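Galactan 1,3-beta-galactosidase (Phanerochaete chrysosporium, PDB 7BYS) probably hydrolyses beta-1,3-galactan chains of arabinogalactan from one end, and joins a glycoside hydrolase family 43 domain to a calcium-binding carbohydrate-binding module. Local coordinates at residues N15-H20 with F31-E36; F45-C50 with Q62-S67; E197-A202 with W215-S220. All blocks are in the same frame, centred on the assembly; numbering follows the deposited sequence.

Interaction 1: residues N15-H20 with F31-E36; sequences NTIQAH and FYWFGE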
# COMPACT_ATOMS: atom_id res chain seq x y z
N ASN A 15 1.44 -14.99 -11.25
CA ASN A 15 2.61 -14.69 -10.45
C ASN A 15 2.31 -13.50 -9.55
O ASN A 15 1.57 -12.59 -9.92
CB ASN A 15 3.79 -14.33 -11.35
CG ASN A 15 4.26 -15.51 -12.17
OD1 ASN A 15 4.41 -16.62 -11.65
ND2 ASN A 15 4.52 -15.28 -13.46
N THR A 16 2.88 -13.53 -8.35
CA THR A 16 2.69 -12.43 -7.42
C THR A 16 3.20 -11.12 -8.02
O THR A 16 4.29 -11.06 -8.59
CB THR A 16 3.42 -12.73 -6.11
OG1 THR A 16 3.08 -14.05 -5.68
CG2 THR A 16 3.00 -11.74 -5.03
N ILE A 17 2.37 -10.07 -7.94
CA ILE A 17 2.76 -8.77 -8.47
C ILE A 17 3.93 -8.23 -7.67
O ILE A 17 3.93 -8.28 -6.43
CB ILE A 17 1.56 -7.82 -8.42
CG1 ILE A 17 0.50 -8.28 -9.42
CG2 ILE A 17 2.00 -6.37 -8.71
CD1 ILE A 17 -0.81 -7.54 -9.31
N GLN A 18 4.95 -7.73 -8.37
CA GLN A 18 6.16 -7.16 -7.79
C GLN A 18 6.28 -5.71 -8.24
O GLN A 18 7.02 -5.40 -9.18
CB GLN A 18 7.38 -7.97 -8.20
CG GLN A 18 7.40 -9.36 -7.58
CD GLN A 18 7.70 -9.32 -6.10
OE1 GLN A 18 8.11 -8.29 -5.57
NE2 GLN A 18 7.49 -10.45 -5.42
N ALA A 19 5.55 -4.83 -7.58
CA ALA A 19 5.50 -3.41 -7.95
C ALA A 19 5.31 -2.57 -6.68
O ALA A 19 4.34 -1.84 -6.51
CB ALA A 19 4.42 -3.17 -9.00
N HIS A 20 6.24 -2.71 -5.74
CA HIS A 20 6.19 -1.96 -4.49
C HIS A 20 6.60 -0.51 -4.72
O HIS A 20 7.31 -0.19 -5.67
CB HIS A 20 7.09 -2.67 -3.48
CG HIS A 20 6.90 -4.16 -3.47
ND1 HIS A 20 5.92 -4.78 -2.72
CD2 HIS A 20 7.53 -5.14 -4.16
CE1 HIS A 20 5.97 -6.08 -2.93
NE2 HIS A 20 6.94 -6.34 -3.79
N PHE A 31 -4.03 1.75 -17.94
CA PHE A 31 -3.29 2.12 -16.74
C PHE A 31 -2.00 1.30 -16.66
O PHE A 31 -1.98 0.12 -17.02
CB PHE A 31 -4.14 1.90 -15.48
CG PHE A 31 -5.26 2.90 -15.35
CD1 PHE A 31 -6.47 2.68 -15.98
CD2 PHE A 31 -5.08 4.08 -14.63
CE1 PHE A 31 -7.50 3.61 -15.87
CE2 PHE A 31 -6.11 5.01 -14.51
CZ PHE A 31 -7.31 4.78 -15.14
N TYR A 32 -0.94 1.96 -16.20
CA TYR A 32 0.39 1.39 -16.06
C TYR A 32 0.80 1.49 -14.60
O TYR A 32 0.76 2.58 -14.02
CB TYR A 32 1.41 2.12 -16.96
CG TYR A 32 1.11 1.94 -18.42
CD1 TYR A 32 0.10 2.69 -19.04
CD2 TYR A 32 1.80 1.01 -19.18
CE1 TYR A 32 -0.20 2.50 -20.39
CE2 TYR A 32 1.50 0.82 -20.52
CZ TYR A 32 0.50 1.56 -21.11
OH TYR A 32 0.21 1.37 -22.45
N TRP A 33 1.16 0.36 -14.02
CA TRP A 33 1.63 0.29 -12.64
C TRP A 33 3.12 -0.03 -12.70
O TRP A 33 3.51 -1.11 -13.15
CB TRP A 33 0.82 -0.78 -11.90
CG TRP A 33 1.18 -0.98 -10.45
CD1 TRP A 33 2.15 -0.35 -9.73
CD2 TRP A 33 0.55 -1.92 -9.56
NE1 TRP A 33 2.16 -0.83 -8.43
CE2 TRP A 33 1.20 -1.80 -8.31
CE3 TRP A 33 -0.48 -2.86 -9.70
CZ2 TRP A 33 0.83 -2.57 -7.20
CZ3 TRP A 33 -0.84 -3.62 -8.61
CH2 TRP A 33 -0.19 -3.48 -7.37
N PHE A 34 3.95 0.93 -12.29
CA PHE A 34 5.38 0.76 -12.15
C PHE A 34 5.72 0.56 -10.69
O PHE A 34 5.09 1.16 -9.81
CB PHE A 34 6.12 2.01 -12.63
CG PHE A 34 5.84 2.38 -14.05
CD1 PHE A 34 4.80 3.22 -14.37
CD2 PHE A 34 6.64 1.88 -15.06
CE1 PHE A 34 4.53 3.56 -15.69
CE2 PHE A 34 6.37 2.22 -16.38
CZ PHE A 34 5.32 3.05 -16.70
N GLY A 35 6.72 -0.27 -10.42
CA GLY A 35 7.09 -0.43 -9.02
C GLY A 35 8.40 -1.15 -8.89
O GLY A 35 9.04 -1.53 -9.88
N GLU A 36 8.81 -1.33 -7.63
CA GLU A 36 10.03 -2.05 -7.31
C GLU A 36 9.77 -3.56 -7.36
O GLU A 36 8.87 -4.07 -6.70
CB GLU A 36 10.48 -1.68 -5.90
CG GLU A 36 10.60 -0.18 -5.67
CD GLU A 36 10.37 0.19 -4.21
OE1 GLU A 36 10.34 -0.71 -3.35
OE2 GLU A 36 10.19 1.39 -3.92
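Trp33 of strand 31-36 reaches across to the loop 15-20 and lays one indole face on two of its side chains. CB points toward the loop, and CG stands anti to the backbone N (chi1 -180°). CD1, NE1 and CE2 then lie under the methyl group of Ala19, a CH-pi contact with Ala19 CB 3.6 Å from the centroid of the five-membered ring. Trp33 NE1 also gives a weak, bent hydrogen bond to Ala19 O at 3.1 Å, and CZ2 lies near the same oxygen. At the tip CH2 and CZ3 pass under Ile17, whose CG2 is 3.9 Å from Trp33 CH2. Beyond the indole, His20 and Glu36 form an antiparallel hydrogen-bonded pair; Glu36 N to His20 O is short (2.7 Å) and nearly straight (176°). At Gly35 the backbones press together, CA to Ala19 CA 3.5 Å, and a CB there would collide with the loop. His20 NE2 donates to Gln18 OE1 in the imidazole plane, which would help set the ring's rotation, although the donor lies above the Gln18 amide plane. Glu36 sends OE1 to Lys38 and OE2 to Arg82 N, beside Glu81; Glu81 and Arg82 bind galactose in another crystal structure of this enzyme, no sugar being bound here. The arrangement belongs to the first blade of the family 43 five-bladed beta-propeller, at the margin of its sugar site.

Interaction 2: residues F45-C50 with Q62-S67; sequences FKAVSC and QNDALS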
# COMPACT_ATOMS: atom_id res chain seq x y z
N PHE A 45 18.41 -3.09 -6.01
CA PHE A 45 17.70 -2.95 -7.28
C PHE A 45 17.74 -4.24 -8.08
O PHE A 45 18.82 -4.75 -8.40
CB PHE A 45 18.34 -1.81 -8.07
CG PHE A 45 17.66 -1.53 -9.38
CD1 PHE A 45 16.27 -1.51 -9.48
CD2 PHE A 45 18.40 -1.24 -10.51
CE1 PHE A 45 15.65 -1.22 -10.67
CE2 PHE A 45 17.78 -0.95 -11.71
CZ PHE A 45 16.40 -0.95 -11.79
N LYS A 46 16.56 -4.75 -8.42
CA LYS A 46 16.39 -5.80 -9.40
C LYS A 46 15.74 -5.29 -10.68
O LYS A 46 16.27 -5.55 -11.77
CB LYS A 46 15.54 -6.95 -8.82
CG LYS A 46 15.27 -8.06 -9.83
CD LYS A 46 14.49 -9.20 -9.19
CE LYS A 46 14.12 -10.26 -10.21
NZ LYS A 46 15.30 -11.08 -10.60
N ALA A 47 14.62 -4.58 -10.57
CA ALA A 47 13.99 -3.99 -11.75
C ALA A 47 12.91 -3.02 -11.31
O ALA A 47 12.36 -3.13 -10.21
CB ALA A 47 13.37 -5.07 -12.64
N VAL A 48 12.61 -2.07 -12.19
CA VAL A 48 11.32 -1.37 -12.15
C VAL A 48 10.40 -2.16 -13.07
O VAL A 48 10.65 -2.24 -14.28
CB VAL A 48 11.43 0.09 -12.58
CG1 VAL A 48 10.04 0.74 -12.64
CG2 VAL A 48 12.33 0.88 -11.63
N SER A 49 9.36 -2.76 -12.51
CA SER A 49 8.39 -3.53 -13.26
C SER A 49 7.38 -2.62 -13.96
O SER A 49 7.28 -1.42 -13.67
CB SER A 49 7.64 -4.47 -12.31
OG SER A 49 7.05 -3.70 -11.26
N CYS A 50 6.64 -3.21 -14.89
CA CYS A 50 5.61 -2.50 -15.63
C CYS A 50 4.46 -3.45 -15.87
O CYS A 50 4.62 -4.44 -16.59
CB CYS A 50 6.16 -2.00 -16.97
SG CYS A 50 5.12 -0.70 -17.75
N GLN A 62 4.39 -6.67 -18.36
CA GLN A 62 5.20 -6.45 -19.55
C GLN A 62 6.67 -6.56 -19.19
O GLN A 62 7.04 -6.75 -18.03
CB GLN A 62 4.89 -5.07 -20.15
CG GLN A 62 3.42 -4.73 -20.21
CD GLN A 62 2.66 -5.69 -21.10
OE1 GLN A 62 3.07 -5.95 -22.23
NE2 GLN A 62 1.54 -6.21 -20.59
N ASN A 63 7.52 -6.46 -20.21
CA ASN A 63 8.95 -6.42 -19.94
C ASN A 63 9.27 -5.28 -18.97
O ASN A 63 8.59 -4.25 -18.95
CB ASN A 63 9.72 -6.26 -21.26
CG ASN A 63 9.59 -7.50 -22.15
OD1 ASN A 63 9.90 -8.61 -21.73
ND2 ASN A 63 9.12 -7.30 -23.38
N ASP A 64 10.28 -5.48 -18.14
CA ASP A 64 10.62 -4.49 -17.12
C ASP A 64 10.91 -3.13 -17.75
O ASP A 64 11.51 -3.03 -18.82
CB ASP A 64 11.83 -4.96 -16.31
CG ASP A 64 11.51 -6.14 -15.41
OD1 ASP A 64 10.35 -6.29 -15.00
OD2 ASP A 64 12.45 -6.91 -15.11
N ALA A 65 10.48 -2.08 -17.07
CA ALA A 65 10.70 -0.73 -17.57
C ALA A 65 12.12 -0.24 -17.32
O ALA A 65 12.64 0.57 -18.10
CB ALA A 65 9.70 0.23 -16.93
N LEU A 66 12.77 -0.70 -16.25
CA LEU A 66 14.14 -0.29 -15.96
C LEU A 66 14.90 -1.49 -15.39
O LEU A 66 14.39 -2.22 -14.54
CB LEU A 66 14.20 0.90 -14.98
CG LEU A 66 15.60 1.52 -14.86
CD1 LEU A 66 15.94 2.24 -16.15
CD2 LEU A 66 15.67 2.47 -13.67
N SER A 67 16.11 -1.68 -15.88
CA SER A 67 16.92 -2.83 -15.52
C SER A 67 18.28 -2.35 -15.02
O SER A 67 18.70 -1.24 -15.34
CB SER A 67 17.11 -3.75 -16.73
OG SER A 67 15.86 -4.23 -17.18
O HOH W 1 7.75 -5.91 -15.58
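Backbone hydrogen bonds carry most of the hold between 45-50 and 62-67. Val48 N donates to Leu66 O (3.0 Å), on a lone pair in the carbonyl plane. Val48 O in return accepts twice: from Ala65 N at 2.8 Å, nearly along the C=O axis though bent at the hydrogen (132°), and from Leu66 N at 3.3 Å, on a lone pair and straighter (160°). Farther along, Gln62 N reaches Cys50 O at 2.9 Å. A bound water bridges the gap, accepting from Cys50 N and donating to Gln62 O and to Asp64 OD1, an oxygen that also pairs with Arg61 in a salt bridge. Since Ala65 and Leu66 both face Val48, this is a classic beta bulge, set where the chain leaves the outermost strand of the first propeller blade and runs beside strand 48-53.

Apolar contacts fill the rest. Leu66 CB packs on Val48 CB at 3.8 Å, the two side chains crossing obliquely. Ala65 CB lies near Cys50 CB, whose SG, anti to the backbone N, is bonded to Cys119. Phe45, with CG likewise anti to the backbone N (chi1 -178°), brings its ring tip against Leu66: CZ lies 3.6 Å from Leu66 O and 4.0 Å from Leu66 CD2, while CE2 touches the carbonyl carbon of Ser67. An alanine at Phe45 would lose these ring contacts and the one with Val80 on the next blade, and would probably loosen the packing around Leu66. Closer than any of these carbon pairs is a mixed contact, Ala47 CB resting 3.2 Å from Asp64 OD2.

Interaction 3: residues E197-A202 with W215-S220; sequences EYFLIA and WFSASS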
# COMPACT_ATOMS: atom_id res chain seq x y z
N GLU A 197 -8.46 21.72 -5.78
CA GLU A 197 -7.60 21.84 -4.61
C GLU A 197 -6.59 20.69 -4.63
O GLU A 197 -6.87 19.61 -5.16
CB GLU A 197 -8.46 21.77 -3.35
CG GLU A 197 -7.72 21.93 -2.04
CD GLU A 197 -7.65 23.37 -1.57
OE1 GLU A 197 -7.32 23.58 -0.38
OE2 GLU A 197 -7.92 24.28 -2.39
N TYR A 198 -5.42 20.93 -4.05
CA TYR A 198 -4.35 19.94 -4.01
C TYR A 198 -4.33 19.26 -2.65
O TYR A 198 -4.35 19.94 -1.61
CB TYR A 198 -2.99 20.59 -4.26
CG TYR A 198 -2.90 21.37 -5.55
CD1 TYR A 198 -2.50 20.75 -6.73
CD2 TYR A 198 -3.20 22.72 -5.59
CE1 TYR A 198 -2.42 21.45 -7.92
CE2 TYR A 198 -3.12 23.44 -6.78
CZ TYR A 198 -2.73 22.80 -7.93
OH TYR A 198 -2.65 23.52 -9.11
N PHE A 199 -4.27 17.93 -2.65
CA PHE A 199 -4.24 17.16 -1.42
C PHE A 199 -2.96 16.35 -1.37
O PHE A 199 -2.73 15.50 -2.25
CB PHE A 199 -5.47 16.25 -1.32
CG PHE A 199 -6.72 16.99 -0.99
CD1 PHE A 199 -7.41 17.66 -1.98
CD2 PHE A 199 -7.17 17.05 0.31
CE1 PHE A 199 -8.57 18.38 -1.67
CE2 PHE A 199 -8.33 17.77 0.63
CZ PHE A 199 -9.02 18.43 -0.37
N LEU A 200 -2.14 16.61 -0.36
CA LEU A 200 -0.90 15.89 -0.12
C LEU A 200 -1.15 14.82 0.93
O LEU A 200 -1.74 15.11 1.98
CB LEU A 200 0.17 16.88 0.39
CG LEU A 200 1.47 16.30 0.94
CD1 LEU A 200 2.29 15.65 -0.16
CD2 LEU A 200 2.29 17.35 1.65
N ILE A 201 -0.76 13.59 0.63
CA ILE A 201 -0.77 12.48 1.57
C ILE A 201 0.67 12.10 1.83
O ILE A 201 1.47 12.03 0.89
CB ILE A 201 -1.51 11.27 0.97
CG1 ILE A 201 -2.85 11.68 0.37
CG2 ILE A 201 -1.65 10.17 2.02
CD1 ILE A 201 -3.81 12.23 1.37
N ALA A 202 1.02 11.84 3.10
CA ALA A 202 2.40 11.52 3.43
C ALA A 202 2.44 10.76 4.75
O ALA A 202 1.52 10.85 5.57
CB ALA A 202 3.25 12.80 3.53
N TRP A 215 -2.93 13.84 5.81
CA TRP A 215 -3.32 14.64 4.65
C TRP A 215 -3.19 16.13 4.97
O TRP A 215 -3.33 16.55 6.13
CB TRP A 215 -4.74 14.31 4.16
CG TRP A 215 -5.86 14.78 5.03
CD1 TRP A 215 -6.47 14.09 6.05
CD2 TRP A 215 -6.54 16.03 4.93
NE1 TRP A 215 -7.48 14.86 6.60
CE2 TRP A 215 -7.54 16.05 5.93
CE3 TRP A 215 -6.40 17.15 4.10
CZ2 TRP A 215 -8.39 17.15 6.11
CZ3 TRP A 215 -7.24 18.23 4.28
CH2 TRP A 215 -8.23 18.22 5.29
N PHE A 216 -2.92 16.91 3.91
CA PHE A 216 -2.79 18.36 3.93
C PHE A 216 -3.43 18.86 2.65
O PHE A 216 -3.40 18.17 1.63
CB PHE A 216 -1.31 18.80 3.87
CG PHE A 216 -0.38 18.02 4.77
CD1 PHE A 216 0.00 16.72 4.46
CD2 PHE A 216 0.18 18.62 5.89
CE1 PHE A 216 0.88 16.02 5.28
CE2 PHE A 216 1.07 17.91 6.72
CZ PHE A 216 1.41 16.62 6.41
N SER A 217 -4.02 20.06 2.67
CA SER A 217 -4.57 20.61 1.43
C SER A 217 -4.13 22.05 1.25
O SER A 217 -3.79 22.75 2.21
CB SER A 217 -6.10 20.56 1.37
OG SER A 217 -6.67 21.26 2.44
N ALA A 218 -4.14 22.48 -0.01
CA ALA A 218 -3.79 23.85 -0.36
C ALA A 218 -4.47 24.19 -1.68
O ALA A 218 -4.79 23.31 -2.47
CB ALA A 218 -2.27 23.99 -0.50
N SER A 219 -4.69 25.49 -1.91
CA SER A 219 -5.19 25.95 -3.20
C SER A 219 -4.08 26.18 -4.22
O SER A 219 -4.37 26.39 -5.41
CB SER A 219 -6.02 27.23 -3.04
OG SER A 219 -5.20 28.31 -2.65
N SER A 220 -2.83 26.14 -3.79
CA SER A 220 -1.68 26.26 -4.67
C SER A 220 -0.59 25.34 -4.12
O SER A 220 -0.52 25.10 -2.92
CB SER A 220 -1.18 27.72 -4.72
OG SER A 220 0.22 27.78 -4.93
O HOH W 2 -6.69 23.84 3.00
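Leu200 O takes one hydrogen bond, from Phe216 N at 2.9 Å in the carbonyl plane, with the CA-H of Trp215 beside it as a second, weaker contact (CA to O 3.1 Å). The Phe216 ring also turns its edge to this oxygen, CD1 at 3.4 Å. Tyr198 and Ala218 form the other hydrogen-bonded pair of this antiparallel hairpin, Tyr198 N meeting Ala218 O nearly along the C=O axis. Leu200 and Phe216 run side by side on one face, Leu200 CD2 against CD1 of the ring. On the face of Phe199, Ser217 CB lies over the phenyl ring, 3.9 Å from its centroid. Ile201 CD1 packs on Trp215 CB at 3.6 Å. Chi1 of 72° puts the indole between its backbone N and carbonyl carbon, alongside Phe199, the planes inclined by 38°. A water lies 2.6 Å from Ser217 OG and bonds only weakly to Glu197 OE1 and Ser217 O. Glu197 bends at chi2, so that Ala218 O sits over the flat carboxylate, 3.0 Å from CD and about equally far from both oxygens. Acceptors meet there without a bond, which probably adds little attraction; the hold comes from main-chain bonds and apolar contacts.

The contacts follow one another along the chain, all within the glycoside hydrolase family 43 region. Interactions 1 and 2 have centres about 9 Å apart and share the first antiparallel sheet, where strands 30-36 and 48-53 are neighbours. They touch directly: Ser49 OG probably bonds to Gln18 O (2.7 Å), and Ser49 N to Gly35 O. Interaction 3 has its centre about 26 Å from that of interaction 1 and 30 Å from that of interaction 2, touching neither. Interaction 1 borders the sugar site and interaction 2 lies farther out in the same blade; interaction 3 pairs two strands of a later blade, with Ala202 about 8 Å (side chain to side chain) from Asp137 and Gln242, which bind galactose in another crystal structure.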